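Local atomic coordinates of acylneuraminate lyase (Mycoplasma synoviae, PDB entry 4N4P), a protein that is an acylneuraminate lyase of the dihydrodipicolinate synthetase family, built on the TIM-barrel fold. Residues Phe11-Thr16 and Gly206-Thr211; Ala105-Thr110 and Leu137-Pro142; Gly169-Phe174 and Phe190-Ala195. One frame throughout, in Å; residues are numbered along the deposited sequence.

Interaction 1 of 3, residues Phe11-Thr16 and Gly206-Thr211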
ATOM      1  N   PHE A  11     -20.689  22.901  -5.446  1.00  7.07           N
ATOM      2  CA  PHE A  11     -20.756  22.477  -6.849  1.00  7.24           C
ATOM      3  C   PHE A  11     -21.004  20.961  -6.903  1.00  7.34           C
ATOM      4  O   PHE A  11     -20.042  20.197  -6.909  1.00  7.57           O
ATOM      5  CB  PHE A  11     -19.421  22.753  -7.530  1.00  7.26           C
ATOM      6  CG  PHE A  11     -19.157  24.213  -7.801  1.00  8.80           C
ATOM      7  CD1 PHE A  11     -19.016  25.117  -6.757  1.00 10.38           C
ATOM      8  CD2 PHE A  11     -19.064  24.670  -9.101  1.00 10.70           C
ATOM      9  CE1 PHE A  11     -18.785  26.473  -7.006  1.00 11.00           C
ATOM     10  CE2 PHE A  11     -18.802  26.027  -9.380  1.00 11.73           C
ATOM     11  CZ  PHE A  11     -18.696  26.924  -8.343  1.00 12.55           C
ATOM     12  N   PRO A  12     -22.269  20.524  -6.986  1.00  7.54           N
ATOM     13  CA  PRO A  12     -22.516  19.100  -7.216  1.00  7.31           C
ATOM     14  C   PRO A  12     -21.811  18.636  -8.490  1.00  8.02           C
ATOM     15  O   PRO A  12     -21.783  19.354  -9.523  1.00  8.44           O
ATOM     16  CB  PRO A  12     -24.044  19.022  -7.417  1.00  8.30           C
ATOM     17  CG  PRO A  12     -24.449  20.467  -7.786  1.00  8.70           C
ATOM     18  CD  PRO A  12     -23.525  21.306  -6.972  1.00  6.95           C
ATOM     19  N   ALA A  13     -21.223  17.453  -8.410  1.00  7.22           N
ATOM     20  CA  ALA A  13     -20.705  16.771  -9.590  1.00  7.56           C
ATOM     21  C   ALA A  13     -21.890  16.076 -10.254  1.00  8.21           C
ATOM     22  O   ALA A  13     -22.321  14.986  -9.848  1.00  8.45           O
ATOM     23  CB  ALA A  13     -19.619  15.778  -9.204  1.00  6.98           C
ATOM     24  N   MET A  14     -22.445  16.750 -11.245  1.00  7.84           N
ATOM     25  CA  MET A  14     -23.746  16.395 -11.804  1.00  9.06           C
ATOM     26  C   MET A  14     -23.767  15.001 -12.401  1.00  8.59           C
ATOM     27  O   MET A  14     -22.861  14.641 -13.110  1.00  8.63           O
ATOM     28  CB  MET A  14     -24.114  17.379 -12.915  1.00  8.55           C
ATOM     29  CG  MET A  14     -25.609  17.332 -13.245  1.00 10.76           C
ATOM     30  SD  MET A  14     -25.975  18.374 -14.651  1.00 13.23           S
ATOM     31  CE  MET A  14     -25.506  17.328 -16.012  1.00 10.88           C
ATOM     32  N   VAL A  15     -24.822  14.249 -12.099  1.00  9.51           N
ATOM     33  CA  VAL A  15     -25.079  12.973 -12.763  1.00  9.80           C
ATOM     34  C   VAL A  15     -25.527  13.237 -14.206  1.00 10.25           C
ATOM     35  O   VAL A  15     -26.126  14.276 -14.497  1.00 11.93           O
ATOM     36  CB  VAL A  15     -26.129  12.132 -11.993  1.00  8.76           C
ATOM     37  CG1 VAL A  15     -25.571  11.771 -10.616  1.00  9.57           C
ATOM     38  CG2 VAL A  15     -27.480  12.888 -11.853  1.00 11.06           C
ATOM     39  N   THR A  16     -25.247  12.291 -15.089  1.00 10.20           N
ATOM     40  CA  THR A  16     -25.713  12.376 -16.482  1.00 11.29           C
ATOM     41  C   THR A  16     -26.909  11.428 -16.733  1.00 10.84           C
ATOM     42  O   THR A  16     -26.741  10.223 -16.702  1.00 11.75           O
ATOM     43  CB  THR A  16     -24.549  12.100 -17.493  1.00 10.67           C
ATOM     44  OG1 THR A  16     -23.436  12.957 -17.194  1.00 12.14           O
ATOM     45  CG2 THR A  16     -25.017  12.379 -18.935  1.00 12.33           C
ATOM     46  N   GLY A 206     -14.647  26.528  -1.867  1.00  7.76           N
ATOM     47  CA  GLY A 206     -15.439  25.944  -2.941  1.00  7.60           C
ATOM     48  C   GLY A 206     -15.298  24.431  -2.859  1.00  7.08           C
ATOM     49  O   GLY A 206     -14.191  23.913  -2.602  1.00  7.62           O
ATOM     50  N   PHE A 207     -16.412  23.744  -3.050  1.00  6.71           N
ATOM     51  CA  PHE A 207     -16.490  22.294  -2.849  1.00  6.84           C
ATOM     52  C   PHE A 207     -17.155  21.622  -4.026  1.00  6.84           C
ATOM     53  O   PHE A 207     -18.274  21.969  -4.407  1.00  7.27           O
ATOM     54  CB  PHE A 207     -17.222  21.986  -1.547  1.00  6.35           C
ATOM     55  CG  PHE A 207     -16.582  22.645  -0.377  1.00  7.39           C
ATOM     56  CD1 PHE A 207     -16.907  23.953  -0.031  1.00  6.18           C
ATOM     57  CD2 PHE A 207     -15.571  21.981   0.317  1.00  7.76           C
ATOM     58  CE1 PHE A 207     -16.233  24.585   1.019  1.00  9.13           C
ATOM     59  CE2 PHE A 207     -14.911  22.595   1.378  1.00  7.17           C
ATOM     60  CZ  PHE A 207     -15.233  23.895   1.726  1.00 10.20           C
ATOM     61  N   ILE A 208     -16.467  20.639  -4.602  1.00  6.36           N
ATOM     62  CA  ILE A 208     -17.072  19.865  -5.676  1.00  6.42           C
ATOM     63  C   ILE A 208     -17.330  18.460  -5.140  1.00  7.26           C
ATOM     64  O   ILE A 208     -16.443  17.853  -4.548  1.00  6.94           O
ATOM     65  CB  ILE A 208     -16.182  19.779  -6.919  1.00  6.70           C
ATOM     66  CG1 ILE A 208     -15.961  21.183  -7.527  1.00  6.71           C
ATOM     67  CG2 ILE A 208     -16.811  18.870  -7.947  1.00  6.67           C
ATOM     68  CD1 ILE A 208     -14.836  21.228  -8.549  1.00  8.86           C
ATOM     69  N   GLY A 209     -18.525  17.943  -5.331  1.00  7.93           N
ATOM     70  CA  GLY A 209     -18.775  16.594  -4.808  1.00  9.04           C
ATOM     71  C   GLY A 209     -20.057  15.961  -5.285  1.00  8.63           C
ATOM     72  O   GLY A 209     -21.035  16.641  -5.551  1.00  8.25           O
ATOM     73  N   SER A 210     -20.019  14.632  -5.387  1.00  7.85           N
ATOM     74  CA  SER A 210     -21.169  13.856  -5.825  1.00  8.55           C
ATOM     75  C   SER A 210     -22.336  14.023  -4.849  1.00  7.89           C
ATOM     76  O   SER A 210     -23.498  14.045  -5.256  1.00  8.00           O
ATOM     77  CB  SER A 210     -20.775  12.372  -5.878  1.00  7.83           C
ATOM     78  OG  SER A 210     -20.386  11.901  -4.584  1.00 10.32           O
ATOM     79  N   THR A 211     -22.029  14.108  -3.556  1.00  6.86           N
ATOM     80  CA  THR A 211     -23.097  14.030  -2.538  1.00  7.79           C
ATOM     81  C   THR A 211     -23.936  15.311  -2.450  1.00  6.85           C
ATOM     82  O   THR A 211     -25.041  15.297  -1.905  1.00  7.61           O
ATOM     83  CB  THR A 211     -22.561  13.645  -1.126  1.00  7.93           C
ATOM     84  OG1 THR A 211     -21.763  14.714  -0.616  1.00 10.69           O
ATOM     85  CG2 THR A 211     -21.727  12.357  -1.187  1.00  8.18           C
TER
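F11 and I208 set their first side-chain branches the same way, F11 CG (chi1 -73°) and I208 CG1 (chi1 -63°) each anti to the residue's own carbonyl carbon. On the shared face of a parallel beta bridge the I208 torsion puts CG1 against F11 CB at 3.8 Å, while F207 O lies near the plane of the F11 ring, at its edge. Three backbone bonds fix the register. F11 N donates to F207 O (2.8 Å). F11 O in turn receives G209 N at 3.1 Å and also a CA-H contact from I208. One step on, G209 O takes A13 N at 3.0 Å, and P12 CA approaches the same oxygen at 3.3 Å. A13 CB rests over the chain at G209 C, 3.9 Å away. Strands 9-12 and 206-209 are the first and last of the TIM barrel, and backbone bonding of P12 to Y46 continues the ring on its other side. Two carbonyl oxygens each meet an N-H and a CA-H, and no polar side-chain group takes part in the bonds between the segments; the register therefore rests on the backbone, and the side chains contribute apolar packing alone.

Interaction 2 of 3, residues Ala105-Thr110 and Leu137-Pro142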
ATOM      1  N   ALA A 105     -15.145  27.622 -16.041  1.00  9.22           N
ATOM      2  CA  ALA A 105     -13.866  26.932 -16.032  1.00  8.80           C
ATOM      3  C   ALA A 105     -14.026  25.546 -16.657  1.00  8.76           C
ATOM      4  O   ALA A 105     -15.142  25.036 -16.826  1.00  9.60           O
ATOM      5  CB  ALA A 105     -13.302  26.777 -14.599  1.00  7.79           C
ATOM      6  N   ILE A 106     -12.891  24.934 -16.930  1.00 10.31           N
ATOM      7  CA  ILE A 106     -12.842  23.536 -17.317  1.00 10.34           C
ATOM      8  C   ILE A 106     -11.908  22.842 -16.355  1.00 11.27           C
ATOM      9  O   ILE A 106     -11.151  23.497 -15.619  1.00 10.67           O
ATOM     10  CB  ILE A 106     -12.336  23.324 -18.782  1.00 10.72           C
ATOM     11  CG1 ILE A 106     -10.991  24.042 -18.996  1.00 10.94           C
ATOM     12  CG2 ILE A 106     -13.398  23.768 -19.798  1.00 11.33           C
ATOM     13  CD1 ILE A 106     -10.345  23.813 -20.355  1.00 12.78           C
ATOM     14  N   SER A 107     -11.979  21.510 -16.331  1.00 10.78           N
ATOM     15  CA  SER A 107     -11.022  20.736 -15.574  1.00 10.30           C
ATOM     16  C   SER A 107     -10.670  19.552 -16.453  1.00 10.83           C
ATOM     17  O   SER A 107     -11.392  19.250 -17.408  1.00 10.14           O
ATOM     18  CB  SER A 107     -11.617  20.266 -14.231  1.00 10.63           C
ATOM     19  OG  SER A 107     -12.613  19.285 -14.480  1.00 11.88           O
ATOM     20  N   ALA A 108      -9.578  18.865 -16.129  1.00 10.56           N
ATOM     21  CA  ALA A 108      -9.219  17.654 -16.871  1.00 10.89           C
ATOM     22  C   ALA A 108      -8.581  16.680 -15.913  1.00 11.60           C
ATOM     23  O   ALA A 108      -7.597  17.008 -15.237  1.00 10.70           O
ATOM     24  CB  ALA A 108      -8.265  17.970 -18.007  1.00 11.33           C
ATOM     25  N   ILE A 109      -9.144  15.482 -15.840  1.00 11.87           N
ATOM     26  CA  ILE A 109      -8.529  14.428 -15.056  1.00 12.95           C
ATOM     27  C   ILE A 109      -7.083  14.135 -15.493  1.00 13.17           C
ATOM     28  O   ILE A 109      -6.719  14.326 -16.653  1.00 13.40           O
ATOM     29  CB  ILE A 109      -9.363  13.141 -15.117  1.00 13.27           C
ATOM     30  CG1 ILE A 109      -9.571  12.729 -16.585  1.00 15.03           C
ATOM     31  CG2 ILE A 109     -10.734  13.382 -14.482  1.00 13.98           C
ATOM     32  CD1 ILE A 109      -9.570  11.259 -16.722  1.00 21.53           C
ATOM     33  N   THR A 110      -6.283  13.638 -14.563  1.00 13.75           N
ATOM     34  CA  THR A 110      -4.984  13.053 -14.859  1.00 15.73           C
ATOM     35  C   THR A 110      -5.135  11.951 -15.920  1.00 15.67           C
ATOM     36  O   THR A 110      -6.038  11.126 -15.804  1.00 16.64           O
ATOM     37  CB  THR A 110      -4.425  12.368 -13.574  1.00 15.91           C
ATOM     38  OG1 THR A 110      -4.542  13.264 -12.456  1.00 19.60           O
ATOM     39  CG2 THR A 110      -2.974  11.956 -13.745  1.00 19.44           C
ATOM     40  N   LEU A 137      -8.838  23.932 -14.127  1.00 10.91           N
ATOM     41  CA  LEU A 137      -8.540  23.301 -12.849  1.00 11.86           C
ATOM     42  C   LEU A 137      -7.928  21.942 -13.125  1.00 12.43           C
ATOM     43  O   LEU A 137      -8.593  21.086 -13.712  1.00 13.13           O
ATOM     44  CB  LEU A 137      -9.840  23.119 -12.025  1.00 11.44           C
ATOM     45  CG  LEU A 137     -10.415  24.464 -11.579  1.00 13.89           C
ATOM     46  CD1 LEU A 137     -11.917  24.286 -11.152  1.00 14.07           C
ATOM     47  CD2 LEU A 137      -9.533  25.059 -10.486  1.00 12.76           C
ATOM     48  N   ILE A 138      -6.668  21.741 -12.737  1.00 12.24           N
ATOM     49  CA  ILE A 138      -6.048  20.447 -12.917  1.00 12.53           C
ATOM     50  C   ILE A 138      -6.481  19.509 -11.785  1.00 13.01           C
ATOM     51  O   ILE A 138      -6.997  19.953 -10.754  1.00 14.56           O
ATOM     52  CB  ILE A 138      -4.516  20.549 -13.031  1.00 13.44           C
ATOM     53  CG1 ILE A 138      -3.902  21.130 -11.756  1.00 13.83           C
ATOM     54  CG2 ILE A 138      -4.124  21.417 -14.241  1.00 11.83           C
ATOM     55  CD1 ILE A 138      -2.392  21.118 -11.759  1.00 17.51           C
ATOM     56  N   TYR A 139      -6.349  18.212 -11.993  1.00 12.18           N
ATOM     57  CA  TYR A 139      -6.679  17.274 -10.942  1.00 13.41           C
ATOM     58  C   TYR A 139      -5.441  17.061 -10.109  1.00 14.76           C
ATOM     59  O   TYR A 139      -4.355  16.954 -10.650  1.00 13.98           O
ATOM     60  CB  TYR A 139      -7.149  15.953 -11.528  1.00 12.42           C
ATOM     61  CG  TYR A 139      -8.649  15.864 -11.602  1.00 12.50           C
ATOM     62  CD1 TYR A 139      -9.341  14.901 -10.867  1.00 13.32           C
ATOM     63  CD2 TYR A 139      -9.381  16.754 -12.384  1.00 11.83           C
ATOM     64  CE1 TYR A 139     -10.735  14.808 -10.926  1.00 12.16           C
ATOM     65  CE2 TYR A 139     -10.737  16.676 -12.454  1.00 12.11           C
ATOM     66  CZ  TYR A 139     -11.424  15.689 -11.722  1.00 13.92           C
ATOM     67  OH  TYR A 139     -12.796  15.633 -11.765  1.00 14.41           O
ATOM     68  N   TYR A 140      -5.611  17.027  -8.791  1.00 16.89           N
ATOM     69  CA  TYR A 140      -4.490  16.738  -7.942  1.00 19.64           C
ATOM     70  C   TYR A 140      -3.944  15.337  -8.207  1.00 22.97           C
ATOM     71  O   TYR A 140      -4.697  14.373  -8.405  1.00 23.33           O
ATOM     72  CB  TYR A 140      -4.820  16.931  -6.475  1.00 19.12           C
ATOM     73  CG  TYR A 140      -3.674  16.514  -5.582  1.00 18.99           C
ATOM     74  CD1 TYR A 140      -2.463  17.215  -5.579  1.00 17.31           C
ATOM     75  CD2 TYR A 140      -3.796  15.397  -4.769  1.00 19.10           C
ATOM     76  CE1 TYR A 140      -1.387  16.798  -4.740  1.00 18.78           C
ATOM     77  CE2 TYR A 140      -2.760  14.990  -3.957  1.00 19.25           C
ATOM     78  CZ  TYR A 140      -1.568  15.680  -3.939  1.00 19.51           C
ATOM     79  OH  TYR A 140      -0.599  15.212  -3.075  1.00 22.73           O
ATOM     80  N   LEU A 141      -2.613  15.276  -8.207  1.00 26.57           N
ATOM     81  CA  LEU A 141      -1.817  14.121  -8.584  1.00 30.02           C
ATOM     82  C   LEU A 141      -0.922  13.812  -7.378  1.00 31.90           C
ATOM     83  O   LEU A 141       0.014  14.585  -7.103  1.00 32.43           O
ATOM     84  CB  LEU A 141      -0.954  14.481  -9.811  1.00 30.02           C
ATOM     85  CG  LEU A 141      -0.043  13.406 -10.418  1.00 32.02           C
ATOM     86  CD1 LEU A 141      -0.853  12.284 -11.065  1.00 33.41           C
ATOM     87  CD2 LEU A 141       0.929  14.020 -11.412  1.00 33.45           C
ATOM     88  N   PRO A 142      -1.233  12.720  -6.637  1.00 33.07           N
ATOM     89  CA  PRO A 142      -0.465  12.319  -5.443  1.00 34.30           C
ATOM     90  C   PRO A 142       0.979  11.971  -5.785  1.00 35.00           C
ATOM     91  O   PRO A 142       1.229  11.289  -6.790  1.00 35.82           O
ATOM     92  CB  PRO A 142      -1.205  11.067  -4.943  1.00 34.86           C
ATOM     93  CG  PRO A 142      -2.610  11.193  -5.509  1.00 34.73           C
ATOM     94  CD  PRO A 142      -2.440  11.892  -6.834  1.00 33.45           C
TER
HETATM   95  O   HOH W   1      -3.464  15.591 -12.923  1.00 29.66           O
HETATM   96  O   HOH W   2      -4.724  12.475  -9.981  1.00 44.94           O
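T110 OG1 is held by two waters, each 2.6 Å away, which reach across to the other chain segment: one donates to Y139 O (2.8 Å from that water) and the other to Y140 O. The hydroxyl thereby spans two consecutive carbonyls without touching either directly. In the same residue OG1 stands beside the backbone N (chi1 -48°), which leaves CG2 anti to it; this methyl presses on L141 CD1 at 3.4 Å, tighter than usual carbon packing, the two side chains crossing at about a right angle. Nearer the strands, the Y139 ring takes I109 CG2 over one face, a CH-pi contact 3.8 Å from the ring centroid and 15° off its normal. S107 OG lies at the edge of that ring, in plane, 3.8 Å from Y139 CE2. Both polar ends have their stronger partner in Y46 OH, and Y139 OH also bonds K167 NZ. Between the strands, L137 N donates to I106 O at 2.8 Å, whereas A108 N to L137 O is a weak bond; beyond it the contact is made by the Y139 ring, T110 and the two waters. The two strands, 105-108 and 136-139, are the ends of a beta-alpha-beta crossover through helix 118-131. That helix covers A108 with Y124 and I128 and meets I138 through Y125, while on the other face L137 packs on I80 of strand 78-82.

Interaction 3 of 3, residues Gly169-Phe174 and Phe190-Ala195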
ATOM      1  N   GLY A 169      -9.040  16.151  -4.776  1.00 12.26           N
ATOM      2  CA  GLY A 169      -9.917  15.061  -4.340  1.00 14.79           C
ATOM      3  C   GLY A 169      -9.273  14.009  -3.446  1.00 16.07           C
ATOM      4  O   GLY A 169      -9.927  13.012  -3.084  1.00 18.62           O
ATOM      5  N   ALA A 170      -8.026  14.201  -3.048  1.00 15.01           N
ATOM      6  CA  ALA A 170      -7.370  13.180  -2.236  1.00 14.78           C
ATOM      7  C   ALA A 170      -7.805  13.190  -0.764  1.00 15.05           C
ATOM      8  O   ALA A 170      -8.322  14.189  -0.255  1.00 15.35           O
ATOM      9  CB  ALA A 170      -5.846  13.291  -2.352  1.00 14.94           C
ATOM     10  N   THR A 171      -7.594  12.065  -0.088  1.00 14.18           N
ATOM     11  CA  THR A 171      -7.858  11.977   1.358  1.00 15.57           C
ATOM     12  C   THR A 171      -6.710  12.519   2.234  1.00 15.72           C
ATOM     13  O   THR A 171      -6.770  12.503   3.478  1.00 17.26           O
ATOM     14  CB  THR A 171      -8.228  10.538   1.761  1.00 15.39           C
ATOM     15  OG1 THR A 171      -7.166   9.650   1.371  1.00 16.74           O
ATOM     16  CG2 THR A 171      -9.490  10.147   1.045  1.00 15.66           C
ATOM     17  N   ASP A 172      -5.684  13.044   1.583  1.00 16.09           N
ATOM     18  CA  ASP A 172      -4.497  13.475   2.277  1.00 15.26           C
ATOM     19  C   ASP A 172      -4.677  14.965   2.617  1.00 15.07           C
ATOM     20  O   ASP A 172      -4.472  15.838   1.764  1.00 14.69           O
ATOM     21  CB  ASP A 172      -3.293  13.231   1.372  1.00 15.56           C
ATOM     22  CG  ASP A 172      -1.992  13.667   1.994  1.00 15.87           C
ATOM     23  OD1 ASP A 172      -2.016  14.307   3.065  1.00 15.61           O
ATOM     24  OD2 ASP A 172      -0.942  13.358   1.415  1.00 17.22           O
ATOM     25  N   LEU A 173      -5.073  15.256   3.855  1.00 14.08           N
ATOM     26  CA  LEU A 173      -5.282  16.646   4.245  1.00 14.24           C
ATOM     27  C   LEU A 173      -3.989  17.395   4.563  1.00 12.83           C
ATOM     28  O   LEU A 173      -3.996  18.622   4.594  1.00 13.54           O
ATOM     29  CB  LEU A 173      -6.286  16.773   5.374  1.00 14.71           C
ATOM     30  CG  LEU A 173      -7.674  16.203   4.984  1.00 19.18           C
ATOM     31  CD1 LEU A 173      -8.658  16.504   6.049  1.00 24.79           C
ATOM     32  CD2 LEU A 173      -8.188  16.750   3.672  1.00 23.67           C
ATOM     33  N   PHE A 174      -2.890  16.668   4.742  1.00 12.37           N
ATOM     34  CA  PHE A 174      -1.587  17.310   4.935  1.00 11.39           C
ATOM     35  C   PHE A 174      -1.123  17.882   3.590  1.00 10.80           C
ATOM     36  O   PHE A 174      -0.754  19.044   3.509  1.00 10.30           O
ATOM     37  CB  PHE A 174      -0.561  16.328   5.536  1.00 11.90           C
ATOM     38  CG  PHE A 174       0.767  16.948   5.854  1.00 14.49           C
ATOM     39  CD1 PHE A 174       0.852  18.223   6.391  1.00 15.25           C
ATOM     40  CD2 PHE A 174       1.947  16.248   5.628  1.00 20.77           C
ATOM     41  CE1 PHE A 174       2.078  18.792   6.699  1.00 13.59           C
ATOM     42  CE2 PHE A 174       3.208  16.822   5.944  1.00 20.75           C
ATOM     43  CZ  PHE A 174       3.258  18.096   6.465  1.00 14.41           C
ATOM     44  N   PHE A 190     -12.291  21.961  -3.231  1.00  8.38           N
ATOM     45  CA  PHE A 190     -12.113  20.811  -2.334  1.00  8.42           C
ATOM     46  C   PHE A 190     -13.147  19.709  -2.671  1.00  8.87           C
ATOM     47  O   PHE A 190     -14.350  19.952  -2.644  1.00  9.40           O
ATOM     48  CB  PHE A 190     -12.221  21.272  -0.884  1.00  8.29           C
ATOM     49  CG  PHE A 190     -11.761  20.253   0.104  1.00  8.50           C
ATOM     50  CD1 PHE A 190     -10.401  20.104   0.386  1.00 10.33           C
ATOM     51  CD2 PHE A 190     -12.679  19.420   0.735  1.00  8.71           C
ATOM     52  CE1 PHE A 190      -9.966  19.136   1.293  1.00 11.44           C
ATOM     53  CE2 PHE A 190     -12.262  18.462   1.666  1.00  8.27           C
ATOM     54  CZ  PHE A 190     -10.911  18.312   1.943  1.00  8.04           C
ATOM     55  N   ALA A 191     -12.668  18.510  -2.995  1.00  8.91           N
ATOM     56  CA  ALA A 191     -13.528  17.483  -3.573  1.00  9.72           C
ATOM     57  C   ALA A 191     -13.589  16.211  -2.726  1.00  9.51           C
ATOM     58  O   ALA A 191     -13.816  15.121  -3.242  1.00 12.79           O
ATOM     59  CB  ALA A 191     -13.125  17.175  -5.016  1.00  9.42           C
ATOM     60  N   TRP A 192     -13.427  16.344  -1.421  1.00  8.80           N
ATOM     61  CA  TRP A 192     -13.626  15.189  -0.541  1.00  9.17           C
ATOM     62  C   TRP A 192     -14.763  15.500   0.437  1.00  8.04           C
ATOM     63  O   TRP A 192     -14.567  16.143   1.457  1.00  7.47           O
ATOM     64  CB  TRP A 192     -12.322  14.770   0.156  1.00  9.68           C
ATOM     65  CG  TRP A 192     -12.491  13.540   1.060  1.00 11.69           C
ATOM     66  CD1 TRP A 192     -13.416  12.545   0.936  1.00 13.66           C
ATOM     67  CD2 TRP A 192     -11.700  13.212   2.207  1.00 13.00           C
ATOM     68  NE1 TRP A 192     -13.248  11.597   1.950  1.00 12.76           N
ATOM     69  CE2 TRP A 192     -12.193  11.980   2.729  1.00 11.69           C
ATOM     70  CE3 TRP A 192     -10.611  13.822   2.834  1.00 13.00           C
ATOM     71  CZ2 TRP A 192     -11.636  11.368   3.849  1.00 14.81           C
ATOM     72  CZ3 TRP A 192     -10.065  13.213   3.960  1.00 14.52           C
ATOM     73  CH2 TRP A 192     -10.583  12.004   4.454  1.00 13.81           C
ATOM     74  N   ASP A 193     -15.971  15.064   0.053  1.00  8.35           N
ATOM     75  CA  ASP A 193     -17.206  15.459   0.711  1.00  8.32           C
ATOM     76  C   ASP A 193     -17.173  15.161   2.210  1.00  8.14           C
ATOM     77  O   ASP A 193     -17.669  15.952   3.033  1.00  8.17           O
ATOM     78  CB  ASP A 193     -18.411  14.706   0.095  1.00  8.76           C
ATOM     79  CG  ASP A 193     -18.497  14.847  -1.433  1.00 10.80           C
ATOM     80  OD1 ASP A 193     -17.443  14.886  -2.081  1.00 15.19           O
ATOM     81  OD2 ASP A 193     -19.624  14.896  -1.977  1.00 10.21           O
ATOM     82  N   GLU A 194     -16.599  14.013   2.562  1.00  8.19           N
ATOM     83  CA  GLU A 194     -16.566  13.613   3.976  1.00  9.02           C
ATOM     84  C   GLU A 194     -15.638  14.467   4.856  1.00  8.75           C
ATOM     85  O   GLU A 194     -15.557  14.276   6.068  1.00  9.13           O
ATOM     86  CB  GLU A 194     -16.168  12.148   4.075  1.00 10.30           C
ATOM     87  CG  GLU A 194     -17.163  11.231   3.396  1.00 13.42           C
ATOM     88  CD  GLU A 194     -16.567   9.862   3.047  1.00 21.17           C
ATOM     89  OE1 GLU A 194     -15.328   9.763   2.822  1.00 23.07           O
ATOM     90  OE2 GLU A 194     -17.350   8.881   3.016  1.00 23.96           O
ATOM     91  N   ALA A 195     -14.939  15.407   4.244  1.00  8.07           N
ATOM     92  CA  ALA A 195     -13.998  16.218   5.007  1.00  7.81           C
ATOM     93  C   ALA A 195     -14.239  17.690   4.799  1.00  7.82           C
ATOM     94  O   ALA A 195     -13.320  18.507   4.953  1.00  7.58           O
ATOM     95  CB  ALA A 195     -12.572  15.852   4.634  1.00  8.01           C
TER
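W192 offers the flat of its indole to T171, in a contact between the segments that follow two strands of the TIM barrel, 163-168 and 187-190. The main bump is the T171 methyl: CG2 sits over the six-membered ring, 3.7 Å from its centroid and close to the normal, a CH-pi contact. The opposite face of the indole receives A195 CB, 3.3 Å above the plane but displaced toward the rim, so methyl carbons lie on opposite faces, one centred and one near the rim. W192 CG is anti to its backbone N (chi1 -179°). At the rim of the ring, T171 O stands 3.4 Å from W192 CZ3. A second bump comes from L173 at the start of helix 173-182. Its CG, anti to the carbonyl carbon (chi1 -60°), lies at the in-plane edge of the indole, and its forked end fills the notch between the two aromatic residues: CD2 touches F190 CZ at 3.6 Å, at the edge of that ring, and W192 CE3 at 3.9 Å. The other branch, CD1, meets A195 CB at 4.2 Å. L173 crosses both aromatic side chains at about a right angle. At the far end A191 CB meets the backbone of G169 on its CA, and no hydrogen bond joins the two segments; fit of shape carries the contact. The third subunit adds to the packing: its F174 lies on W192 and E194, and its L173 meets L173. The turn of the indole is further fixed within its own segment, where W192 NE1 donates to E194 OE1 at 2.9 Å, on the anti side of the carboxylate and at an N-H...O angle of 154°.

All three contacts involve neighbouring strands of one parallel barrel, their centres about 14 to 15 Å apart. Along the chain, interactions 2 and 3 follow one another inside the loop closed by interaction 1. Interaction 1 joins interaction 3 directly: G206 O lies 2.8 Å from F190 N, and T211 OG1 lies 2.5 Å from D193 OD2, both probable hydrogen bonds. Interaction 3 meets interaction 2 more lightly, A170 CB packing on Y140 CD2 at 3.8 Å, whereas interactions 1 and 2 stay about 5 Å apart at their nearest atoms. Each runs past the C-terminal ends of its strands, the side on which TIM barrels carry their active sites.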